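Periplasmic sugar-binding protein (Chloroflexus aurantiacus, PDB 4RXU) probably serves as the solute-binding component of an ABC-type carbohydrate transporter, and holds one molecule of beta-D-glucopyranose in its sugar pocket. Local coordinates at residues G175-L180 / S195-L200; A258-F263 / T270-T275; I308-A313 / Q318-R323. All blocks are in the same frame, centred on the assembly; numbering follows the deposited sequence. Where two conformers were deposited one is given.

The fold of a bilobed periplasmic binding protein can be followed through three contacts that come one after another along the chain. Contacts 1 and 2 belong to the lobe built on the parallel sheet 189-191, 155-159, 246-249, 269-274: contact 1 lies by strand 189-191 at one edge, and contact 2 involves strand 269-274 at the other. Their centres are 20 Å apart and their nearest atoms about 8 Å, so they do not touch. Contact 3 joins helix 300-315 to the loop before strand 325-327, with its centre 37 Å and 41 Å from the other two. It belongs to the lobe of the mixed sheet, on the other side of the chain's centre.

Contact 1. Residues G175-L180 / S195-L200; sequences GAWKVL and SEAVAL
Trp177 reaches across to Ala197 and Leu200 because its first torsion, chi1 -176°, swings CG to the far side from the backbone N, and chi2 of -106° then turns the indole so that its six-membered half leads. The rim of that half meets segment 195-200 at Ala197 and Leu200. CZ2 of Trp177 stands 3.4 Å from O of Leu200, which lies in the ring plane at its edge, and CH2 of Trp177 is 3.7 Å from O of Ala197, also near the plane. Aromatic C-H groups thus point towards two carbonyl oxygens, a weakly polar approach that is probably mildly attractive. Methyl packing completes the fit, with CZ3 of Trp177 4.1 Å from CB of Ala197. The rotation of the indole is fixed from its polar corner, where NE1 donates a hydrogen bond to the carbonyl oxygen of Lys203, while Leu206 touches the side chain as well. Ala197 and Leu200 also rest on Ile214, so the same two residues touch both Trp177 of helix 167-185 and Ile214 of helix 208-218. This helix-helix contact beside edge strand 189-191 of the parallel sheet is part of the alpha/beta lobe of a periplasmic binding protein.

Contact 2. Residues A258-F263 / T270-T275; sequences AIADAF and TEYFVT
The helix and second strand of a beta-alpha-beta unit, strand 246-249, helix 253-264 and strand 269-274, meet through Ala260 and Phe263 on one side and Tyr272 and Val274 on the other. The short segments run almost antiparallel, at 172°, with their axes 9.8 Å apart at closest approach. Ala260 and Phe263 are three residues apart, about one helical turn, and Tyr272 bridges that spacing. Its chi1 of 65° places CG between the backbone N and the carbonyl carbon, and from there the ring extends to the helix. CB of Ala260 packs 3.8 Å from CE1 of Tyr272, and that methyl is also 3.6 Å from the phenolic OH of Tyr272. Near the root of the ring, CB of Phe263 comes to 4.1 Å from CD2 of Tyr272. Val274, two residues on and therefore on the same side of the strand, adds CG1 at 4.3 Å from CB of Ala260. The phenol end of Tyr272 is held by a hydrogen bond to the backbone oxygen of Arg291. Phe263 offers the strand its CB alone: its ring leads away, to stack edge-to-face with Tyr158 and to touch Val246 and Ile248 of the neighbouring strand. The side chain of Val274 lies about 13 Å from the bound glucose. The pocket residues Asn252 and Asp278 follow the unit's two strands in the chain, as expected of a parallel alpha/beta fold that gathers its ligand site at the carboxyl ends of its strands.

Contact 3. Residues I308-A313 / Q318-R323; sequences IKAAVA and QQPEAR
Ala313, Pro320 and Gln318 bury most of the surface where helix 308-313 meets the extended loop 318-323. The polar link is a single backbone hydrogen bond: N of Gln318 donates to O of Ala313 at 2.9 Å, with an N-H...O angle of 153°. The donor sits 37° out of the carbonyl plane, above it. The same carbonyl has a less favourable neighbour in O of Gln318, 3.1 Å from O of Ala313; two acceptors so close probably repel each other slightly. CB of Ala313 lies over the loop backbone, 4.0 Å from O of Gln318 and 4.3 Å from N of Pro320. Gln318 contributes its CB, 3.6 Å from O of Ala313; beyond it the extended side chain carries its amide away from the helix. After helix 300-315 the chain doubles back along it before entering strand 325-327, which pairs antiparallel with strand 332-343 of the mixed sheet. The register shows this reversal, for Gln318 stands opposite Ala313 and Pro320 opposite Ala310, a turn earlier in the helix. Pro320 lays its ring alongside that turn, with CB 3.7 Å from CB of Ala310 and CG 3.6 Å from O of Ala310. Both residues also touch Ile336 of strand 332-343, and Pro320 further meets Tyr129 of strand 129-133.

Contact 1. Residues G175-L180 / S195-L200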
loop_
_atom_site.group_PDB
_atom_site.type_symbol
_atom_site.label_atom_id
_atom_site.label_comp_id
_atom_site.label_asym_id
_atom_site.label_seq_id
_atom_site.Cartn_x
_atom_site.Cartn_y
_atom_site.Cartn_z
ATOM N N GLY A 175 0.341 -11.505 2.187
ATOM C CA GLY A 175 1.782 -11.631 2.405
ATOM C C GLY A 175 2.098 -11.772 3.887
ATOM O O GLY A 175 2.950 -12.614 4.335
ATOM N N ALA A 176 1.385 -10.979 4.679
ATOM C CA ALA A 176 1.559 -11.043 6.141
ATOM C C ALA A 176 1.026 -12.337 6.733
ATOM O O ALA A 176 1.660 -12.968 7.580
ATOM C CB ALA A 176 0.885 -9.849 6.810
ATOM N N TRP A 177 -0.164 -12.723 6.296
ATOM C CA TRP A 177 -0.821 -13.915 6.829
ATOM C C TRP A 177 0.033 -15.154 6.612
ATOM O O TRP A 177 0.091 -16.056 7.461
ATOM C CB TRP A 177 -2.167 -14.128 6.144
ATOM C CG TRP A 177 -2.951 -15.289 6.704
ATOM C CD1 TRP A 177 -3.134 -16.502 6.118
ATOM C CD2 TRP A 177 -3.643 -15.336 7.973
ATOM N NE1 TRP A 177 -3.906 -17.304 6.936
ATOM C CE2 TRP A 177 -4.250 -16.605 8.067
ATOM C CE3 TRP A 177 -3.836 -14.416 9.017
ATOM C CZ2 TRP A 177 -5.022 -16.988 9.184
ATOM C CZ3 TRP A 177 -4.610 -14.786 10.117
ATOM C CH2 TRP A 177 -5.190 -16.064 10.193
ATOM N N LYS A 178 0.678 -15.215 5.454
ATOM C CA LYS A 178 1.463 -16.400 5.130
ATOM C C LYS A 178 2.742 -16.516 5.941
ATOM O O LYS A 178 3.364 -17.574 5.939
ATOM C CB LYS A 178 1.663 -16.538 3.626
ATOM C CG LYS A 178 0.293 -16.669 2.948
ATOM C CD LYS A 178 0.378 -17.338 1.628
ATOM C CE LYS A 178 -0.950 -17.832 1.115
ATOM N NZ LYS A 178 -0.730 -18.090 -0.329
ATOM N N VAL A 179 3.097 -15.445 6.656
ATOM C CA VAL A 179 4.153 -15.487 7.665
ATOM C C VAL A 179 3.583 -15.652 9.070
ATOM O O VAL A 179 4.117 -16.416 9.890
ATOM C CB VAL A 179 5.030 -14.212 7.569
ATOM C CG1 VAL A 179 5.972 -14.072 8.761
ATOM C CG2 VAL A 179 5.815 -14.203 6.261
ATOM N N LEU A 180 2.520 -14.923 9.369
ATOM C CA LEU A 180 1.960 -14.990 10.715
ATOM C C LEU A 180 1.218 -16.288 11.051
ATOM O O LEU A 180 1.278 -16.754 12.185
ATOM C CB LEU A 180 1.043 -13.797 11.005
ATOM C CG LEU A 180 1.669 -12.413 10.936
ATOM C CD1 LEU A 180 0.588 -11.337 10.906
ATOM C CD2 LEU A 180 2.622 -12.174 12.090
ATOM N N SER A 195 -12.114 -12.240 15.596
ATOM C CA SER A 195 -12.677 -13.568 15.723
ATOM C C SER A 195 -12.656 -14.339 14.407
ATOM O O SER A 195 -12.508 -15.566 14.381
ATOM C CB SER A 195 -14.119 -13.498 16.259
ATOM O OG SER A 195 -14.999 -12.815 15.379
ATOM N N GLU A 196 -12.772 -13.615 13.303
ATOM C CA GLU A 196 -12.757 -14.279 12.009
ATOM C C GLU A 196 -11.371 -14.858 11.745
ATOM O O GLU A 196 -11.260 -15.982 11.234
ATOM C CB GLU A 196 -13.156 -13.325 10.884
ATOM C CG GLU A 196 -14.596 -12.799 10.954
ATOM C CD GLU A 196 -15.672 -13.760 10.452
ATOM O OE1 GLU A 196 -15.335 -14.831 9.946
ATOM O OE2 GLU A 196 -16.868 -13.415 10.511
ATOM N N ALA A 197 -10.326 -14.091 12.071
ATOM C CA ALA A 197 -8.958 -14.575 11.895
ATOM C C ALA A 197 -8.689 -15.767 12.801
ATOM O O ALA A 197 -8.077 -16.742 12.371
ATOM C CB ALA A 197 -7.959 -13.480 12.154
ATOM N N VAL A 198 -9.177 -15.710 14.039
ATOM C CA VAL A 198 -8.990 -16.835 14.980
ATOM C C VAL A 198 -9.618 -18.108 14.410
ATOM O O VAL A 198 -9.051 -19.201 14.483
ATOM C CB VAL A 198 -9.539 -16.513 16.393
ATOM C CG1 VAL A 198 -9.577 -17.737 17.297
ATOM C CG2 VAL A 198 -8.703 -15.424 17.044
ATOM N N ALA A 199 -10.814 -17.983 13.843
ATOM C CA ALA A 199 -11.486 -19.147 13.291
ATOM C C ALA A 199 -10.762 -19.713 12.079
ATOM O O ALA A 199 -10.910 -20.903 11.780
ATOM C CB ALA A 199 -12.930 -18.836 12.948
ATOM N N LEU A 200 -9.973 -18.854 11.420
ATOM C CA LEU A 200 -9.169 -19.204 10.269
ATOM C C LEU A 200 -7.712 -19.522 10.545
ATOM O O LEU A 200 -6.947 -19.782 9.594
ATOM C CB LEU A 200 -9.260 -18.118 9.149
ATOM C CG LEU A 200 -10.643 -18.133 8.430
ATOM C CD1 LEU A 200 -10.898 -16.822 7.685
ATOM C CD2 LEU A 200 -10.781 -19.313 7.487
#

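Contact 2. Residues A258-F263 / T270-T275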
loop_
_atom_site.group_PDB
_atom_site.type_symbol
_atom_site.label_atom_id
_atom_site.label_comp_id
_atom_site.label_asym_id
_atom_site.label_seq_id
_atom_site.Cartn_x
_atom_site.Cartn_y
_atom_site.Cartn_z
ATOM N N ALA A 258 -1.485 6.215 13.995
ATOM C CA ALA A 258 -2.774 6.316 14.695
ATOM C C ALA A 258 -2.911 5.193 15.718
ATOM O O ALA A 258 -3.301 5.413 16.864
ATOM C CB ALA A 258 -3.919 6.239 13.698
ATOM N N ILE A 259 -2.564 3.988 15.294
ATOM C CA ILE A 259 -2.657 2.804 16.132
ATOM C C ILE A 259 -1.615 2.843 17.245
ATOM O O ILE A 259 -1.923 2.618 18.424
ATOM C CB ILE A 259 -2.529 1.510 15.279
ATOM C CG1 ILE A 259 -3.743 1.393 14.338
ATOM C CG2 ILE A 259 -2.395 0.289 16.170
ATOM C CD1 ILE A 259 -3.554 0.484 13.144
ATOM N N ALA A 260 -0.386 3.167 16.872
ATOM C CA ALA A 260 0.672 3.368 17.872
ATOM C C ALA A 260 0.283 4.396 18.930
ATOM O O ALA A 260 0.543 4.190 20.114
ATOM C CB ALA A 260 1.977 3.770 17.199
ATOM N N ASP A 261 -0.369 5.471 18.515
ATOM C CA ASP A 261 -0.823 6.510 19.454
ATOM C C ASP A 261 -1.785 5.935 20.488
ATOM O O ASP A 261 -1.698 6.241 21.677
ATOM C CB ASP A 261 -1.493 7.695 18.732
ATOM C CG ASP A 261 -0.524 8.551 17.929
ATOM O OD1 ASP A 261 0.726 8.408 18.057
ATOM O OD2 ASP A 261 -1.055 9.373 17.134
ATOM N N ALA A 262 -2.698 5.087 20.042
ATOM C CA ALA A 262 -3.621 4.416 20.978
ATOM C C ALA A 262 -2.910 3.468 21.945
ATOM O O ALA A 262 -3.168 3.466 23.161
ATOM C CB ALA A 262 -4.688 3.661 20.193
ATOM N N PHE A 263 -2.036 2.622 21.391
ATOM C CA PHE A 263 -1.297 1.639 22.187
ATOM C C PHE A 263 -0.313 2.295 23.161
ATOM O O PHE A 263 -0.166 1.831 24.294
ATOM C CB PHE A 263 -0.583 0.641 21.278
ATOM C CG PHE A 263 -1.470 -0.499 20.810
ATOM C CD1 PHE A 263 -2.443 -0.303 19.844
ATOM C CD2 PHE A 263 -1.353 -1.757 21.376
ATOM C CE1 PHE A 263 -3.246 -1.354 19.409
ATOM C CE2 PHE A 263 -2.150 -2.813 20.951
ATOM C CZ PHE A 263 -3.102 -2.600 19.968
ATOM N N THR A 270 3.085 -2.493 27.879
ATOM C CA THR A 270 4.434 -2.153 28.348
ATOM C C THR A 270 5.421 -1.965 27.213
ATOM O O THR A 270 6.430 -1.299 27.379
ATOM C CB THR A 270 4.982 -3.195 29.332
ATOM O OG1 THR A 270 4.947 -4.493 28.715
ATOM C CG2 THR A 270 4.155 -3.153 30.649
ATOM N N GLU A 271 5.131 -2.557 26.065
ATOM C CA GLU A 271 5.962 -2.405 24.885
ATOM C C GLU A 271 5.140 -2.805 23.682
ATOM O O GLU A 271 4.355 -3.731 23.777
ATOM C CB GLU A 271 7.217 -3.296 24.932
ATOM C CG GLU A 271 8.244 -2.876 23.878
ATOM C CD GLU A 271 9.520 -3.707 23.863
ATOM O OE1 GLU A 271 9.620 -4.675 24.642
ATOM O OE2 GLU A 271 10.434 -3.386 23.060
ATOM N N TYR A 272 5.335 -2.140 22.550
ATOM C CA TYR A 272 4.686 -2.576 21.325
ATOM C C TYR A 272 5.671 -2.509 20.168
ATOM O O TYR A 272 6.587 -1.659 20.127
ATOM C CB TYR A 272 3.421 -1.772 20.997
ATOM C CG TYR A 272 3.676 -0.320 20.682
ATOM C CD1 TYR A 272 4.036 0.090 19.400
ATOM C CD2 TYR A 272 3.517 0.658 21.666
ATOM C CE1 TYR A 272 4.287 1.430 19.121
ATOM C CE2 TYR A 272 3.758 2.005 21.400
ATOM C CZ TYR A 272 4.148 2.388 20.138
ATOM O OH TYR A 272 4.386 3.724 19.898
ATOM N N PHE A 273 5.481 -3.458 19.252
ATOM C CA PHE A 273 6.150 -3.514 17.964
ATOM C C PHE A 273 5.098 -3.252 16.902
ATOM O O PHE A 273 4.042 -3.878 16.914
ATOM C CB PHE A 273 6.795 -4.886 17.780
ATOM C CG PHE A 273 7.881 -5.166 18.768
ATOM C CD1 PHE A 273 7.595 -5.735 20.006
ATOM C CD2 PHE A 273 9.187 -4.841 18.466
ATOM C CE1 PHE A 273 8.607 -5.980 20.915
ATOM C CE2 PHE A 273 10.198 -5.082 19.372
ATOM C CZ PHE A 273 9.905 -5.649 20.596
ATOM N N VAL A 274 5.334 -2.289 16.019
ATOM C CA VAL A 274 4.330 -1.913 15.026
ATOM C C VAL A 274 4.980 -1.684 13.666
ATOM O O VAL A 274 6.061 -1.084 13.539
ATOM C CB VAL A 274 3.512 -0.657 15.420
ATOM C CG1 VAL A 274 4.385 0.593 15.517
ATOM C CG2 VAL A 274 2.345 -0.469 14.461
ATOM N N THR A 275 4.274 -2.155 12.644
ATOM C CA THR A 275 4.726 -2.130 11.266
ATOM C C THR A 275 4.145 -0.937 10.528
ATOM O O THR A 275 3.388 -0.169 11.090
ATOM C CB THR A 275 4.342 -3.439 10.548
ATOM O OG1 THR A 275 2.922 -3.558 10.486
ATOM C CG2 THR A 275 4.924 -4.615 11.253
#

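Contact 3. Residues I308-A313 / Q318-R323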
loop_
_atom_site.group_PDB
_atom_site.type_symbol
_atom_site.label_atom_id
_atom_site.label_comp_id
_atom_site.label_asym_id
_atom_site.label_seq_id
_atom_site.Cartn_x
_atom_site.Cartn_y
_atom_site.Cartn_z
ATOM N N ILE A 308 6.364 6.179 -16.553
ATOM C CA ILE A 308 6.687 7.133 -17.613
ATOM C C ILE A 308 7.356 6.366 -18.762
ATOM O O ILE A 308 7.016 6.546 -19.933
ATOM C CB ILE A 308 7.567 8.289 -17.105
ATOM C CG1 ILE A 308 6.781 9.160 -16.120
ATOM C CG2 ILE A 308 8.078 9.125 -18.291
ATOM C CD1 ILE A 308 7.644 10.123 -15.318
ATOM N N LYS A 309 8.331 5.537 -18.434
ATOM C CA LYS A 309 9.044 4.761 -19.453
ATOM C C LYS A 309 8.069 3.892 -20.275
ATOM O O LYS A 309 8.143 3.817 -21.515
ATOM C CB LYS A 309 10.158 3.922 -18.812
ATOM C CG LYS A 309 11.347 4.744 -18.313
ATOM C CD LYS A 309 12.522 3.886 -17.840
ATOM C CE LYS A 309 12.480 3.513 -16.367
ATOM N NZ LYS A 309 13.731 2.785 -15.994
ATOM N N ALA A 310 7.123 3.258 -19.607
ATOM C CA ALA A 310 6.174 2.391 -20.308
ATOM C C ALA A 310 5.293 3.224 -21.206
ATOM O O ALA A 310 5.054 2.849 -22.353
ATOM C CB ALA A 310 5.343 1.589 -19.335
ATOM N N ALA A 311 4.808 4.359 -20.692
ATOM C CA ALA A 311 4.007 5.269 -21.503
ATOM C C ALA A 311 4.729 5.773 -22.742
ATOM O O ALA A 311 4.182 5.734 -23.848
ATOM C CB ALA A 311 3.524 6.440 -20.668
ATOM N N VAL A 312 5.966 6.206 -22.563
ATOM C CA VAL A 312 6.761 6.726 -23.665
ATOM C C VAL A 312 6.983 5.623 -24.701
ATOM O O VAL A 312 6.921 5.865 -25.913
ATOM C CB VAL A 312 8.083 7.348 -23.145
ATOM C CG1 VAL A 312 9.083 7.604 -24.281
ATOM C CG2 VAL A 312 7.761 8.629 -22.384
ATOM N N ALA A 313 7.240 4.401 -24.241
ATOM C CA ALA A 313 7.408 3.286 -25.192
ATOM C C ALA A 313 6.140 3.114 -26.034
ATOM O O ALA A 313 6.186 3.039 -27.269
ATOM C CB ALA A 313 7.772 1.984 -24.468
ATOM N N GLN A 318 5.987 1.135 -29.404
ATOM C CA GLN A 318 6.790 0.027 -28.859
ATOM C C GLN A 318 6.141 -0.523 -27.555
ATOM O O GLN A 318 5.310 0.120 -26.933
ATOM C CB GLN A 318 8.249 0.480 -28.637
ATOM C CG GLN A 318 8.950 0.940 -29.919
ATOM C CD GLN A 318 10.359 1.463 -29.706
ATOM O OE1 GLN A 318 10.799 1.688 -28.582
ATOM N NE2 GLN A 318 11.069 1.663 -30.802
ATOM N N GLN A 319 6.533 -1.738 -27.187
ATOM C CA GLN A 319 5.997 -2.453 -26.032
ATOM C C GLN A 319 6.880 -2.203 -24.811
ATOM O O GLN A 319 8.110 -2.323 -24.892
ATOM C CB GLN A 319 5.974 -3.973 -26.263
ATOM C CG GLN A 319 4.740 -4.483 -26.990
ATOM C CD GLN A 319 4.664 -6.002 -27.037
ATOM O OE1 GLN A 319 4.393 -6.578 -28.087
ATOM N NE2 GLN A 319 4.912 -6.656 -25.902
ATOM N N PRO A 320 6.259 -1.910 -23.664
ATOM C CA PRO A 320 6.969 -1.849 -22.404
ATOM C C PRO A 320 7.588 -3.168 -21.989
ATOM O O PRO A 320 7.175 -4.240 -22.423
ATOM C CB PRO A 320 5.868 -1.487 -21.407
ATOM C CG PRO A 320 4.845 -0.768 -22.218
ATOM C CD PRO A 320 4.854 -1.509 -23.513
ATOM N N GLU A 321 8.517 -3.067 -21.057
ATOM C CA GLU A 321 9.297 -4.211 -20.608
ATOM C C GLU A 321 8.717 -4.872 -19.372
ATOM O O GLU A 321 9.154 -4.601 -18.261
ATOM C CB GLU A 321 10.713 -3.790 -20.254
ATOM C CG GLU A 321 11.387 -2.938 -21.282
ATOM C CD GLU A 321 12.756 -2.482 -20.845
ATOM O OE1 GLU A 321 13.376 -3.092 -19.938
ATOM O OE2 GLU A 321 13.201 -1.492 -21.429
ATOM N N ALA A 322 7.798 -5.796 -19.567
ATOM C CA ALA A 322 7.085 -6.404 -18.427
ATOM C C ALA A 322 7.622 -7.788 -18.149
ATOM O O ALA A 322 8.076 -8.506 -19.062
ATOM C CB ALA A 322 5.589 -6.452 -18.674
ATOM N N ARG A 323 7.637 -8.127 -16.865
ATOM C CA ARG A 323 8.090 -9.438 -16.420
ATOM C C ARG A 323 7.183 -9.912 -15.302
ATOM O O ARG A 323 7.019 -9.238 -14.284
ATOM C CB ARG A 323 9.542 -9.405 -15.941
ATOM C CG ARG A 323 10.548 -8.951 -16.989
ATOM C CD ARG A 323 10.749 -9.968 -18.111
ATOM N NE ARG A 323 11.738 -9.473 -19.067
ATOM C CZ ARG A 323 11.459 -8.746 -20.156
ATOM N NH1 ARG A 323 10.209 -8.429 -20.462
ATOM N NH2 ARG A 323 12.428 -8.328 -20.945
#